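Local coordinates for adenosine 5'-monophosphoramidase (Candida albicans, PDB 6IQ1) that hydrolyses adenosine 5'-phosphoramidate and related adenosine 5'-monophosphoramidates to AMP, as a homodimeric histidine triad enzyme of the HINT family, at the interface of chains A and B. Residues are numbered along the deposited sequence; one frame, centred on the assembly and turned at random. Chains: chain A/B, Adenosine 5'-monophosphoramidase.

Contact 1: the interface of chains A and B. Residues chain A 123-126; chain B 35-38, 41, 118.
The extended loop A:Trp123 to A:Glu126 runs past the loop at B:Pro36 and B:Ile37, and A:Glu126 N donates to B:Pro36 O over 2.9 Å in a nearly straight bond, the donor tilted 24° from the carbonyl plane. Both segments belong to the HIT-domain protein of the HINT family, a homodimer in which this loop packs next to the segment before B:Gln35 that probably contributes to the AMP site. B:Ile37 lies across one face of the A:Trp123 indole at about a right angle. Its methyl CG2 sits 3.6 Å from the centroid of the five-membered ring, and CD1 rests over the six-membered ring. CG1 stands between the backbone N and the carbonyl carbon (chi1 78°), which spreads the two branches over both rings. B:His41 points its CE1 edge at the same indole face, near the rim at CZ2 (3.5 Å from CE1), with the planes 75° apart. B:His41 is itself held by B:Ile37 N, which donates to ND1 within the imidazole plane at 3.2 Å. The indole NE1 binds water 1, in the ring plane at 2.8 Å, and the water passes on to B:Gln35 O. A:Pro124 CD and CG lie against the carbonyl oxygen of B:Gly118.

Contact 2: the interface of chains A and B. Residues chain A 69, 72, 77-78, 81, 88; chain B 52-54.
B:His54 inserts its imidazole between A:Asp78, A:Asn81 and A:Tyr88, and both ring nitrogens are used in hydrogen bonds. NE2 donates to the side-chain amide oxygen OD1 of A:Asn81 at 2.9 Å; the acceptor lies in the imidazole plane, but the bond is bent (143° at the hydrogen) and NE2 stands 34° off the amide plane. ND1 pairs with the phenol OH of A:Tyr88 at 2.8 Å. In a neutral ring with its hydrogen on NE2, ND1 would be left to accept from the phenol; protonation is not seen. The same OH also has B:His54 N as a weak partner at 3.5 Å. Together the two ring bonds limit rotation of the imidazole. With CG between the backbone N and the carbonyl carbon (chi1 60°), the ring is placed between A:Asp78 and A:Tyr88, both nitrogens at their partners.

In the packing, A:Asp78 CA caps one imidazole face over its centre, 3.6 Å from the centroid, with its CB near B:His54 CG. A:Thr72 OG1 meets the B:His54 CB stem at 3.5 Å, at the root of the ring, while its hydroxyl donates to A:Lys69 O at 2.6 Å. The aliphatic stem of A:Lys69 passes B:His54 CA.

A water bridge adds to these, with water 2 joining A:Leu77 O to the side-chain amine NZ of B:Lys52.

In the HIT fold, the 3-10 helix 53-55 of chain B packs here against helix 58-74, the 3-10 helix 77-79 and strand 87-94 of chain A.

Contact 3: the interface of chains A and B. Residues chain A 133, 137, 140-141, 144; chain B 20-22, 32.
The A:His137 imidazole carries B:Phe20 CB on one face, 3.9 Å above the plane and towards the rim, and has B:Lys21 O at its edge, in plane. The phenyl ring of B:Phe20 in turn takes A:Leu133 CB over one face, also off centre, and A:Leu133 CD1 reaches its CE2 at 3.9 Å. Helix 130-147 of this HINT-family chain lies along strand 21-24 of its partner in the dimer. A:His137 projects from the helix with CG anti to the backbone N (chi1 -174°), which carries NE2 to the strand backbone. There NE2 donates to B:Lys21 O at a short 2.5 Å, on which little should rest; the carbonyl is approached 29° from its plane. Leucines line the helix flank that faces the partner. A:Leu140 CB meets B:Leu22 CD2, and its CD1 touches B:Leu32 CD2; B:Leu32 CD1 reaches A:His137 CB at 4.0 Å. One turn on from A:His137, A:Lys141 is bent at chi2 (89°) back towards the strand. B:Lys21 NZ is 4.6 Å from A:Lys141 NZ, a like-charge proximity that may cost some binding energy. A:Lys141 NZ itself donates to B:Leu22 O at 3.1 Å, in the carbonyl plane and on a lone pair.

Contact 1: the interface of chains A and B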
ATOM      1  N   TRP A 123     -10.130   3.491  11.736  1.00 34.01           N
ATOM      2  CA  TRP A 123     -10.379   2.070  11.484  1.00 34.61           C
ATOM      3  C   TRP A 123     -11.766   1.659  11.979  1.00 34.37           C
ATOM      4  O   TRP A 123     -11.903   0.974  13.004  1.00 30.51           O
ATOM      5  CB  TRP A 123      -9.280   1.220  12.132  1.00 32.83           C
ATOM      6  CG  TRP A 123      -9.109  -0.135  11.492  1.00 34.59           C
ATOM      7  CD1 TRP A 123      -9.520  -1.343  11.994  1.00 32.62           C
ATOM      8  CD2 TRP A 123      -8.492  -0.415  10.231  1.00 32.09           C
ATOM      9  NE1 TRP A 123      -9.193  -2.350  11.123  1.00 31.38           N
ATOM     10  CE2 TRP A 123      -8.556  -1.808  10.036  1.00 31.29           C
ATOM     11  CE3 TRP A 123      -7.873   0.377   9.254  1.00 34.94           C
ATOM     12  CZ2 TRP A 123      -8.036  -2.427   8.899  1.00 29.47           C
ATOM     13  CZ3 TRP A 123      -7.358  -0.242   8.121  1.00 30.96           C
ATOM     14  CH2 TRP A 123      -7.447  -1.628   7.955  1.00 30.60           C
ATOM     15  N   PRO A 124     -12.822   2.010  11.236  1.00 36.98           N
ATOM     16  CA  PRO A 124     -14.217   1.756  11.685  1.00 31.80           C
ATOM     17  C   PRO A 124     -14.725   0.348  11.393  1.00 31.09           C
ATOM     18  O   PRO A 124     -15.591   0.131  10.541  1.00 32.05           O
ATOM     19  CB  PRO A 124     -15.001   2.821  10.913  1.00 32.02           C
ATOM     20  CG  PRO A 124     -14.234   2.991   9.636  1.00 33.97           C
ATOM     21  CD  PRO A 124     -12.771   2.787   9.984  1.00 33.11           C
ATOM     22  N   ALA A 125     -14.229  -0.625  12.158  1.00 33.20           N
ATOM     23  CA  ALA A 125     -14.509  -2.035  11.900  1.00 34.35           C
ATOM     24  C   ALA A 125     -15.868  -2.470  12.431  1.00 40.07           C
ATOM     25  O   ALA A 125     -16.283  -2.078  13.521  1.00 41.31           O
ATOM     26  CB  ALA A 125     -13.435  -2.917  12.530  1.00 30.63           C
ATOM     27  N   GLU A 126     -16.534  -3.327  11.662  1.00 44.62           N
ATOM     28  CA  GLU A 126     -17.831  -3.899  11.983  1.00 42.10           C
ATOM     29  C   GLU A 126     -17.673  -5.347  12.444  1.00 43.38           C
ATOM     30  O   GLU A 126     -16.669  -6.007  12.161  1.00 44.42           O
ATOM     31  CB  GLU A 126     -18.754  -3.830  10.763  1.00 45.46           C
ATOM     32  CG  GLU A 126     -19.164  -2.413  10.377  1.00 46.39           C
ATOM     33  CD  GLU A 126     -19.126  -2.171   8.864  1.00 69.40           C
ATOM     34  OE1 GLU A 126     -18.159  -2.612   8.170  1.00 59.77           O
ATOM     35  OE2 GLU A 126     -20.079  -1.524   8.366  1.00 81.13           O
TER
ATOM     36  N   GLN B  35     -13.511  -8.845   9.884  1.00 36.02           N
ATOM     37  CA  GLN B  35     -13.904  -7.661  10.652  1.00 36.12           C
ATOM     38  C   GLN B  35     -13.786  -6.427   9.763  1.00 35.88           C
ATOM     39  O   GLN B  35     -13.018  -5.507  10.064  1.00 36.14           O
ATOM     40  CB  GLN B  35     -13.052  -7.502  11.910  1.00 36.58           C
ATOM     41  CG  GLN B  35     -12.823  -8.803  12.671  1.00 41.24           C
ATOM     42  CD  GLN B  35     -11.877  -8.668  13.853  1.00 40.68           C
ATOM     43  OE1 GLN B  35     -10.666  -8.789  13.705  1.00 47.21           O
ATOM     44  NE2 GLN B  35     -12.434  -8.446  15.038  1.00 39.31           N
ATOM     45  N   PRO B  36     -14.547  -6.365   8.672  1.00 34.98           N
ATOM     46  CA  PRO B  36     -14.278  -5.355   7.643  1.00 34.52           C
ATOM     47  C   PRO B  36     -14.602  -3.942   8.112  1.00 40.34           C
ATOM     48  O   PRO B  36     -15.475  -3.722   8.959  1.00 40.64           O
ATOM     49  CB  PRO B  36     -15.198  -5.780   6.493  1.00 34.45           C
ATOM     50  CG  PRO B  36     -16.353  -6.453   7.173  1.00 27.29           C
ATOM     51  CD  PRO B  36     -15.747  -7.164   8.362  1.00 34.59           C
ATOM     52  N   ILE B  37     -13.854  -2.975   7.564  1.00 33.88           N
ATOM     53  CA  ILE B  37     -14.157  -1.563   7.757  1.00 32.52           C
ATOM     54  C   ILE B  37     -14.867  -0.968   6.546  1.00 35.96           C
ATOM     55  O   ILE B  37     -15.255   0.207   6.574  1.00 36.07           O
ATOM     56  CB  ILE B  37     -12.890  -0.750   8.105  1.00 33.68           C
ATOM     57  CG1 ILE B  37     -12.047  -0.460   6.854  1.00 28.92           C
ATOM     58  CG2 ILE B  37     -12.072  -1.452   9.193  1.00 29.52           C
ATOM     59  CD1 ILE B  37     -10.905   0.497   7.103  1.00 28.98           C
ATOM     60  N   ALA B  38     -15.040  -1.750   5.484  1.00 36.65           N
ATOM     61  CA  ALA B  38     -15.867  -1.411   4.339  1.00 31.35           C
ATOM     62  C   ALA B  38     -16.364  -2.726   3.780  1.00 33.26           C
ATOM     63  O   ALA B  38     -15.855  -3.788   4.131  1.00 33.69           O
ATOM     64  CB  ALA B  38     -15.100  -0.627   3.268  1.00 36.17           C
ATOM     65  N   HIS B  41     -13.850  -5.292   2.018  1.00 29.72           N
ATOM     66  CA  HIS B  41     -12.505  -5.203   2.579  1.00 32.69           C
ATOM     67  C   HIS B  41     -11.767  -6.529   2.370  1.00 32.92           C
ATOM     68  O   HIS B  41     -12.142  -7.555   2.948  1.00 32.94           O
ATOM     69  CB  HIS B  41     -12.630  -4.836   4.061  1.00 32.21           C
ATOM     70  CG  HIS B  41     -11.336  -4.554   4.760  1.00 29.93           C
ATOM     71  ND1 HIS B  41     -11.294  -4.018   6.032  1.00 32.70           N
ATOM     72  CD2 HIS B  41     -10.051  -4.749   4.395  1.00 29.82           C
ATOM     73  CE1 HIS B  41     -10.039  -3.894   6.419  1.00 28.15           C
ATOM     74  NE2 HIS B  41      -9.263  -4.328   5.441  1.00 30.54           N
ATOM     75  N   GLY B 118     -14.772   2.696   5.354  1.00 38.32           N
ATOM     76  CA  GLY B 118     -13.509   2.686   4.656  1.00 32.80           C
ATOM     77  C   GLY B 118     -12.414   3.285   5.519  1.00 32.53           C
ATOM     78  O   GLY B 118     -12.593   3.593   6.700  1.00 31.23           O
TER
HETATM   79  O   HOH W   1     -10.145  -4.959  11.342  1.00 45.91           O

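Contact 2: the interface of chains A and B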
ATOM      1  N   LYS A  69      10.641  -1.612  -0.847  1.00 27.99           N
ATOM      2  CA  LYS A  69      11.385  -2.371   0.158  1.00 32.23           C
ATOM      3  C   LYS A  69      12.846  -1.931   0.205  1.00 32.87           C
ATOM      4  O   LYS A  69      13.436  -1.808   1.290  1.00 31.29           O
ATOM      5  CB  LYS A  69      11.281  -3.871  -0.120  1.00 30.15           C
ATOM      6  CG  LYS A  69      12.326  -4.716   0.587  1.00 30.50           C
ATOM      7  CD  LYS A  69      12.436  -6.069  -0.087  1.00 32.89           C
ATOM      8  CE  LYS A  69      13.516  -6.928   0.543  1.00 32.30           C
ATOM      9  NZ  LYS A  69      13.518  -8.321  -0.034  1.00 34.58           N
ATOM     10  N   THR A  72      13.204   1.092   2.207  1.00 27.95           N
ATOM     11  CA  THR A  72      13.233   0.888   3.657  1.00 31.85           C
ATOM     12  C   THR A  72      14.641   0.571   4.158  1.00 31.80           C
ATOM     13  O   THR A  72      14.981   0.903   5.303  1.00 30.88           O
ATOM     14  CB  THR A  72      12.269  -0.215   4.093  1.00 29.55           C
ATOM     15  OG1 THR A  72      12.817  -1.500   3.785  1.00 31.05           O
ATOM     16  CG2 THR A  72      10.942  -0.054   3.403  1.00 29.73           C
ATOM     17  N   LEU A  77      14.690   1.882   8.104  1.00 36.33           N
ATOM     18  CA  LEU A  77      13.537   1.280   8.759  1.00 32.09           C
ATOM     19  C   LEU A  77      13.640  -0.230   8.862  1.00 30.75           C
ATOM     20  O   LEU A  77      12.866  -0.831   9.609  1.00 35.28           O
ATOM     21  CB  LEU A  77      12.264   1.620   8.001  1.00 33.89           C
ATOM     22  CG  LEU A  77      11.967   3.098   7.800  1.00 31.53           C
ATOM     23  CD1 LEU A  77      11.135   3.250   6.538  1.00 31.84           C
ATOM     24  CD2 LEU A  77      11.203   3.575   8.984  1.00 32.56           C
ATOM     25  N   ASP A  78      14.540  -0.856   8.107  1.00 36.44           N
ATOM     26  CA  ASP A  78      14.657  -2.308   8.048  1.00 36.46           C
ATOM     27  C   ASP A  78      15.492  -2.888   9.183  1.00 36.73           C
ATOM     28  O   ASP A  78      15.623  -4.112   9.268  1.00 36.76           O
ATOM     29  CB  ASP A  78      15.237  -2.738   6.688  1.00 31.55           C
ATOM     30  CG  ASP A  78      16.725  -2.430   6.548  1.00 38.79           C
ATOM     31  OD1 ASP A  78      17.163  -1.290   6.858  1.00 33.86           O
ATOM     32  OD2 ASP A  78      17.465  -3.339   6.106  1.00 42.13           O
ATOM     33  N   ASN A  81      13.281  -5.397  13.409  1.00 40.20           N
ATOM     34  CA  ASN A  81      12.557  -6.630  13.110  1.00 38.65           C
ATOM     35  C   ASN A  81      11.748  -7.115  14.308  1.00 35.61           C
ATOM     36  O   ASN A  81      11.733  -8.297  14.644  1.00 35.55           O
ATOM     37  CB  ASN A  81      13.532  -7.692  12.630  1.00 34.51           C
ATOM     38  CG  ASN A  81      14.187  -7.314  11.310  1.00 42.24           C
ATOM     39  OD1 ASN A  81      13.503  -7.116  10.300  1.00 42.16           O
ATOM     40  ND2 ASN A  81      15.509  -7.202  11.312  1.00 44.00           N
ATOM     41  N   TYR A  88       6.192   1.876  10.106  1.00 25.67           N
ATOM     42  CA  TYR A  88       5.961   2.642   8.892  1.00 28.39           C
ATOM     43  C   TYR A  88       4.740   2.099   8.174  1.00 27.50           C
ATOM     44  O   TYR A  88       4.324   0.957   8.382  1.00 27.44           O
ATOM     45  CB  TYR A  88       7.186   2.636   7.954  1.00 27.75           C
ATOM     46  CG  TYR A  88       7.704   1.289   7.513  1.00 28.75           C
ATOM     47  CD1 TYR A  88       8.526   0.528   8.349  1.00 28.43           C
ATOM     48  CD2 TYR A  88       7.417   0.792   6.241  1.00 25.54           C
ATOM     49  CE1 TYR A  88       9.022  -0.696   7.947  1.00 28.17           C
ATOM     50  CE2 TYR A  88       7.918  -0.444   5.821  1.00 26.06           C
ATOM     51  CZ  TYR A  88       8.720  -1.174   6.681  1.00 29.76           C
ATOM     52  OH  TYR A  88       9.216  -2.392   6.293  1.00 28.61           O
TER
ATOM     53  N   LYS B  52       7.334  -7.817   8.486  1.00 29.42           N
ATOM     54  CA  LYS B  52       7.288  -6.503   7.866  1.00 30.70           C
ATOM     55  C   LYS B  52       7.604  -6.590   6.371  1.00 31.23           C
ATOM     56  O   LYS B  52       8.108  -7.604   5.874  1.00 26.86           O
ATOM     57  CB  LYS B  52       8.254  -5.547   8.573  1.00 28.40           C
ATOM     58  CG  LYS B  52       7.785  -5.180   9.949  1.00 29.80           C
ATOM     59  CD  LYS B  52       8.797  -4.325  10.704  1.00 30.74           C
ATOM     60  CE  LYS B  52       8.172  -3.792  11.986  1.00 33.47           C
ATOM     61  NZ  LYS B  52       8.996  -2.727  12.621  1.00 39.02           N
ATOM     62  N   LEU B  53       7.285  -5.501   5.650  1.00 30.61           N
ATOM     63  CA  LEU B  53       7.516  -5.456   4.209  1.00 28.56           C
ATOM     64  C   LEU B  53       8.954  -5.833   3.850  1.00 28.47           C
ATOM     65  O   LEU B  53       9.190  -6.557   2.880  1.00 31.71           O
ATOM     66  CB  LEU B  53       7.182  -4.068   3.663  1.00 28.88           C
ATOM     67  CG  LEU B  53       7.094  -4.030   2.137  1.00 30.87           C
ATOM     68  CD1 LEU B  53       5.726  -4.528   1.704  1.00 29.48           C
ATOM     69  CD2 LEU B  53       7.372  -2.653   1.575  1.00 31.65           C
ATOM     70  N   HIS B  54       9.928  -5.379   4.631  1.00 29.38           N
ATOM     71  CA  HIS B  54      11.313  -5.677   4.281  1.00 29.08           C
ATOM     72  C   HIS B  54      11.729  -7.126   4.595  1.00 32.47           C
ATOM     73  O   HIS B  54      12.860  -7.509   4.269  1.00 29.32           O
ATOM     74  CB  HIS B  54      12.243  -4.693   4.989  1.00 23.98           C
ATOM     75  CG  HIS B  54      12.150  -4.728   6.481  1.00 28.77           C
ATOM     76  ND1 HIS B  54      11.403  -3.819   7.199  1.00 33.28           N
ATOM     77  CD2 HIS B  54      12.717  -5.552   7.390  1.00 29.07           C
ATOM     78  CE1 HIS B  54      11.506  -4.091   8.487  1.00 33.39           C
ATOM     79  NE2 HIS B  54      12.303  -5.135   8.630  1.00 30.96           N
TER
HETATM   80  O   HOH W   2      10.551  -0.646  11.213  1.00 36.93           O

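Contact 3: the interface of chains A and B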
ATOM      1  N   LEU A 133     -21.046 -11.966   4.935  1.00 39.90           N
ATOM      2  CA  LEU A 133     -19.802 -12.348   4.274  1.00 40.21           C
ATOM      3  C   LEU A 133     -20.032 -13.489   3.290  1.00 42.70           C
ATOM      4  O   LEU A 133     -19.447 -13.506   2.198  1.00 45.49           O
ATOM      5  CB  LEU A 133     -18.747 -12.742   5.309  1.00 38.01           C
ATOM      6  CG  LEU A 133     -18.287 -11.658   6.280  1.00 37.08           C
ATOM      7  CD1 LEU A 133     -17.432 -12.247   7.386  1.00 36.15           C
ATOM      8  CD2 LEU A 133     -17.524 -10.560   5.539  1.00 31.64           C
ATOM      9  N   HIS A 137     -19.163 -13.248  -0.473  1.00 42.88           N
ATOM     10  CA  HIS A 137     -18.200 -14.167  -1.073  1.00 41.83           C
ATOM     11  C   HIS A 137     -18.783 -14.859  -2.297  1.00 41.63           C
ATOM     12  O   HIS A 137     -18.100 -15.029  -3.312  1.00 44.63           O
ATOM     13  CB  HIS A 137     -17.754 -15.199  -0.046  1.00 41.61           C
ATOM     14  CG  HIS A 137     -16.666 -16.103  -0.539  1.00 44.06           C
ATOM     15  ND1 HIS A 137     -16.786 -17.477  -0.559  1.00 43.25           N
ATOM     16  CD2 HIS A 137     -15.435 -15.827  -1.030  1.00 41.23           C
ATOM     17  CE1 HIS A 137     -15.676 -18.006  -1.039  1.00 39.47           C
ATOM     18  NE2 HIS A 137     -14.840 -17.026  -1.330  1.00 38.38           N
ATOM     19  N   LEU A 140     -18.790 -12.294  -5.127  1.00 43.51           N
ATOM     20  CA  LEU A 140     -17.450 -11.965  -5.611  1.00 45.22           C
ATOM     21  C   LEU A 140     -16.829 -13.141  -6.351  1.00 44.95           C
ATOM     22  O   LEU A 140     -16.130 -12.946  -7.350  1.00 45.11           O
ATOM     23  CB  LEU A 140     -16.553 -11.523  -4.448  1.00 46.69           C
ATOM     24  CG  LEU A 140     -16.873 -10.177  -3.786  1.00 38.71           C
ATOM     25  CD1 LEU A 140     -16.049  -9.980  -2.514  1.00 33.09           C
ATOM     26  CD2 LEU A 140     -16.677  -9.024  -4.775  1.00 36.83           C
ATOM     27  N   LYS A 141     -17.066 -14.374  -5.878  1.00 46.53           N
ATOM     28  CA  LYS A 141     -16.555 -15.535  -6.600  1.00 44.72           C
ATOM     29  C   LYS A 141     -17.218 -15.659  -7.966  1.00 45.08           C
ATOM     30  O   LYS A 141     -16.599 -16.162  -8.912  1.00 45.48           O
ATOM     31  CB  LYS A 141     -16.754 -16.806  -5.765  1.00 46.30           C
ATOM     32  CG  LYS A 141     -15.773 -17.941  -6.088  1.00 60.13           C
ATOM     33  CD  LYS A 141     -14.479 -17.858  -5.254  1.00 56.64           C
ATOM     34  CE  LYS A 141     -13.299 -18.590  -5.928  1.00 52.80           C
ATOM     35  NZ  LYS A 141     -12.124 -18.800  -5.015  1.00 45.80           N
ATOM     36  N   LEU A 144     -15.422 -13.149 -10.068  1.00 43.55           N
ATOM     37  CA  LEU A 144     -14.098 -13.681 -10.367  1.00 42.68           C
ATOM     38  C   LEU A 144     -14.168 -14.695 -11.504  1.00 46.35           C
ATOM     39  O   LEU A 144     -13.359 -14.650 -12.440  1.00 47.80           O
ATOM     40  CB  LEU A 144     -13.477 -14.304  -9.112  1.00 36.31           C
ATOM     41  CG  LEU A 144     -12.233 -15.181  -9.284  1.00 37.91           C
ATOM     42  CD1 LEU A 144     -11.124 -14.448 -10.042  1.00 43.49           C
ATOM     43  CD2 LEU A 144     -11.717 -15.649  -7.953  1.00 37.42           C
TER
ATOM     44  N   PHE B  20     -12.593 -16.876   3.749  1.00 38.40           N
ATOM     45  CA  PHE B  20     -13.387 -16.675   2.532  1.00 37.45           C
ATOM     46  C   PHE B  20     -12.443 -16.361   1.369  1.00 39.47           C
ATOM     47  O   PHE B  20     -12.134 -15.200   1.091  1.00 38.05           O
ATOM     48  CB  PHE B  20     -14.403 -15.559   2.738  1.00 37.94           C
ATOM     49  CG  PHE B  20     -15.440 -15.862   3.788  1.00 42.81           C
ATOM     50  CD1 PHE B  20     -16.595 -16.563   3.464  1.00 44.04           C
ATOM     51  CD2 PHE B  20     -15.263 -15.442   5.099  1.00 39.88           C
ATOM     52  CE1 PHE B  20     -17.551 -16.845   4.429  1.00 39.85           C
ATOM     53  CE2 PHE B  20     -16.214 -15.724   6.061  1.00 43.23           C
ATOM     54  CZ  PHE B  20     -17.360 -16.426   5.724  1.00 41.12           C
ATOM     55  N   LYS B  21     -12.012 -17.405   0.658  1.00 30.82           N
ATOM     56  CA  LYS B  21     -10.921 -17.277  -0.305  1.00 36.86           C
ATOM     57  C   LYS B  21     -11.365 -16.604  -1.603  1.00 36.68           C
ATOM     58  O   LYS B  21     -12.467 -16.835  -2.105  1.00 36.38           O
ATOM     59  CB  LYS B  21     -10.326 -18.650  -0.621  1.00 37.89           C
ATOM     60  CG  LYS B  21      -9.174 -18.612  -1.604  1.00 37.78           C
ATOM     61  CD  LYS B  21      -8.636 -20.004  -1.870  1.00 44.05           C
ATOM     62  CE  LYS B  21      -9.214 -20.595  -3.146  1.00 45.30           C
ATOM     63  NZ  LYS B  21      -8.136 -20.969  -4.115  1.00 47.81           N
ATOM     64  N   LEU B  22     -10.482 -15.776  -2.164  1.00 34.56           N
ATOM     65  CA  LEU B  22     -10.812 -15.032  -3.365  1.00 32.04           C
ATOM     66  C   LEU B  22      -9.834 -15.459  -4.449  1.00 31.67           C
ATOM     67  O   LEU B  22     -10.021 -16.507  -5.070  1.00 35.16           O
ATOM     68  CB  LEU B  22     -10.820 -13.524  -3.063  1.00 31.89           C
ATOM     69  CG  LEU B  22     -11.984 -12.941  -2.228  1.00 31.12           C
ATOM     70  CD1 LEU B  22     -11.764 -11.478  -1.943  1.00 27.55           C
ATOM     71  CD2 LEU B  22     -13.325 -13.110  -2.934  1.00 30.50           C
ATOM     72  N   LEU B  32     -11.458 -12.375   2.251  1.00 34.79           N
ATOM     73  CA  LEU B  32     -12.244 -11.316   2.876  1.00 30.60           C
ATOM     74  C   LEU B  32     -11.777 -11.027   4.298  1.00 35.61           C
ATOM     75  O   LEU B  32     -11.438 -11.937   5.064  1.00 32.27           O
ATOM     76  CB  LEU B  32     -13.715 -11.709   2.917  1.00 28.67           C
ATOM     77  CG  LEU B  32     -14.532 -11.582   1.635  1.00 34.12           C
ATOM     78  CD1 LEU B  32     -15.945 -12.148   1.845  1.00 32.52           C
ATOM     79  CD2 LEU B  32     -14.592 -10.131   1.154  1.00 29.77           C
TER

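Contact 1 and contact 3 are neighbours, their C-alpha centres about 16 Å apart, whereas contact 2 lies about 25 Å from contact 1 and about 29 Å from contact 3. The C-terminal arm of chain A joins contacts 1 and 3: residues 123-126 lead into helix 130-147, so one continuous segment lies against chain B. No residue is shared, but strand 28-32 in contact 3 precedes the chain B loop in contact 1. The twofold axis repeats every contact with the chains exchanged. Contact 1 centres about 12 Å from B:His106, the histidine nucleophile expected in this family, which suggests that dimer formation shapes the surroundings of the partner's active site.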